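Local coordinates for Mlr7391 protein (Mesorhizobium loti, PDB 3HK4), which is of unknown function but has an NTF2-like fold of the SnoaL type and may act as a polyketide cyclase, at residues S73-Q77 with E78-V82. Residues are numbered along the deposited sequence; the frame is centred on the assembly and turned at random. Where two conformers were deposited one is given.
Sequences SQWWQ and ENHEV
With CG opposite its backbone N (chi1 -165°), W76 carries its indole alongside its own carbonyl, and H80, with CG beside the backbone N (chi1 -59°), lays its imidazole over that indole. The result is an offset stack: the five-membered ring of W76 and the H80 ring have centroids 3.7 Å apart and planes tilted by only 13°, while H80 CB sits over the six-membered ring in a CH-pi contact. H80 ND1 donates to W76 O, 2.7 Å away and close to the ring plane, a bond that together with the stack restrains the rotation of the imidazole. W76 O also accepts N79 N, which comes from above the carbonyl plane. These contacts lie where helix 66-78 gives way to strand 80-93, an edge strand of the curved sheet of this NTF2-like fold; F103 and V105 of the adjacent strand pack on W76. With an alanine in place of W76, the H80 ring would probably lose its stacking partner and be held mainly by its bond to the backbone carbonyl. One residue earlier on each side, N79 ND2 gives W75 O a nearly straight bond (2.8 Å) as its amide stacks on the W75 indole, whose NE1 bonds S63 of the second subunit. Farther back along the helix, Q74 NE2 donates to E78 OE2 at 3.1 Å, on the anti side and well out of the carboxylate plane.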
loop_
_atom_site.group_PDB
_atom_site.type_symbol
_atom_site.label_atom_id
_atom_site.label_comp_id
_atom_site.label_asym_id
_atom_site.label_seq_id
_atom_site.Cartn_x
_atom_site.Cartn_y
_atom_site.Cartn_z
ATOM N N SER A 73 -2.628 -3.026 4.904
ATOM C CA SER A 73 -2.410 -4.308 5.600
ATOM C C SER A 73 -2.769 -5.465 4.710
ATOM O O SER A 73 -2.110 -6.485 4.705
ATOM C CB SER A 73 -3.242 -4.343 6.882
ATOM O OG SER A 73 -2.895 -3.277 7.745
ATOM N N GLN A 74 -3.858 -5.347 3.973
ATOM C CA GLN A 74 -4.196 -6.411 3.021
ATOM C C GLN A 74 -3.161 -6.511 1.917
ATOM O O GLN A 74 -2.801 -7.609 1.436
ATOM C CB GLN A 74 -5.564 -6.129 2.407
ATOM C CG GLN A 74 -6.098 -7.271 1.504
ATOM C CD GLN A 74 -6.209 -8.599 2.211
ATOM O OE1 GLN A 74 -6.557 -8.648 3.382
ATOM N NE2 GLN A 74 -5.888 -9.689 1.504
ATOM N N TRP A 75 -2.700 -5.363 1.465
ATOM C CA TRP A 75 -1.636 -5.353 0.423
ATOM C C TRP A 75 -0.429 -6.140 0.924
ATOM O O TRP A 75 0.117 -7.010 0.217
ATOM C CB TRP A 75 -1.211 -3.923 0.021
ATOM C CG TRP A 75 -0.095 -3.928 -0.962
ATOM C CD1 TRP A 75 -0.206 -3.942 -2.316
ATOM C CD2 TRP A 75 1.323 -4.045 -0.679
ATOM N NE1 TRP A 75 1.030 -4.006 -2.890
ATOM C CE2 TRP A 75 1.987 -4.100 -1.923
ATOM C CE3 TRP A 75 2.073 -4.112 0.487
ATOM C CZ2 TRP A 75 3.364 -4.206 -2.037
ATOM C CZ3 TRP A 75 3.472 -4.241 0.381
ATOM C CH2 TRP A 75 4.099 -4.274 -0.882
ATOM N N TRP A 76 0.009 -5.804 2.119
ATOM C CA TRP A 76 1.167 -6.458 2.699
ATOM C C TRP A 76 0.998 -7.998 2.776
ATOM O O TRP A 76 1.896 -8.774 2.395
ATOM C CB TRP A 76 1.426 -5.897 4.087
ATOM C CG TRP A 76 2.773 -6.265 4.573
ATOM C CD1 TRP A 76 3.927 -5.577 4.378
ATOM C CD2 TRP A 76 3.123 -7.440 5.307
ATOM N NE1 TRP A 76 5.007 -6.274 4.927
ATOM C CE2 TRP A 76 4.525 -7.405 5.525
ATOM C CE3 TRP A 76 2.395 -8.516 5.804
ATOM C CZ2 TRP A 76 5.184 -8.377 6.235
ATOM C CZ3 TRP A 76 3.069 -9.508 6.478
ATOM C CH2 TRP A 76 4.432 -9.411 6.736
ATOM N N GLN A 77 -0.160 -8.421 3.252
ATOM C CA GLN A 77 -0.453 -9.855 3.390
ATOM C C GLN A 77 -0.392 -10.577 2.065
ATOM O O GLN A 77 0.076 -11.708 1.969
ATOM C CB GLN A 77 -1.864 -10.014 4.022
ATOM C CG GLN A 77 -1.914 -9.640 5.501
ATOM C CD GLN A 77 -1.031 -10.563 6.410
ATOM O OE1 GLN A 77 -0.882 -11.775 6.150
ATOM N NE2 GLN A 77 -0.449 -9.975 7.475
ATOM N N GLU A 78 -0.908 -9.935 1.022
ATOM C CA GLU A 78 -0.893 -10.520 -0.338
ATOM C C GLU A 78 0.468 -10.605 -0.988
ATOM O O GLU A 78 0.598 -11.298 -1.978
ATOM C CB GLU A 78 -1.725 -9.665 -1.275
ATOM C CG GLU A 78 -3.200 -9.561 -0.904
ATOM C CD GLU A 78 -4.128 -10.418 -1.741
ATOM O OE1 GLU A 78 -3.652 -11.176 -2.628
ATOM O OE2 GLU A 78 -5.358 -10.285 -1.524
ATOM N N ASN A 79 1.439 -9.857 -0.465
ATOM C CA ASN A 79 2.766 -9.774 -1.007
ATOM C C ASN A 79 3.831 -10.413 -0.126
ATOM O O ASN A 79 5.011 -10.306 -0.449
ATOM C CB ASN A 79 3.157 -8.321 -1.270
ATOM C CG ASN A 79 2.500 -7.770 -2.498
ATOM O OD1 ASN A 79 3.058 -7.869 -3.598
ATOM N ND2 ASN A 79 1.288 -7.307 -2.354
ATOM N N HIS A 80 3.429 -11.060 0.968
ATOM C CA HIS A 80 4.388 -11.745 1.835
ATOM C C HIS A 80 3.799 -13.027 2.379
ATOM O O HIS A 80 2.583 -13.109 2.612
ATOM C CB HIS A 80 4.750 -10.862 3.020
ATOM C CG HIS A 80 5.343 -9.552 2.639
ATOM N ND1 HIS A 80 4.569 -8.469 2.265
ATOM C CD2 HIS A 80 6.628 -9.144 2.567
ATOM C CE1 HIS A 80 5.360 -7.464 1.940
ATOM N NE2 HIS A 80 6.613 -7.839 2.132
ATOM N N GLU A 81 4.652 -14.035 2.541
ATOM C CA GLU A 81 4.312 -15.272 3.260
ATOM C C GLU A 81 4.996 -15.143 4.639
ATOM O O GLU A 81 6.223 -14.967 4.718
ATOM C CB GLU A 81 4.841 -16.517 2.549
ATOM C CG GLU A 81 4.288 -17.773 3.214
ATOM C CD GLU A 81 4.784 -19.038 2.597
ATOM O OE1 GLU A 81 5.405 -18.965 1.486
ATOM O OE2 GLU A 81 4.567 -20.100 3.245
ATOM N N VAL A 82 4.210 -15.268 5.702
ATOM C CA VAL A 82 4.739 -15.156 7.041
ATOM C C VAL A 82 5.040 -16.579 7.483
ATOM O O VAL A 82 4.201 -17.452 7.326
ATOM C CB VAL A 82 3.746 -14.468 8.000
ATOM C CG1 VAL A 82 2.642 -15.409 8.400
ATOM C CG2 VAL A 82 4.490 -13.930 9.237
#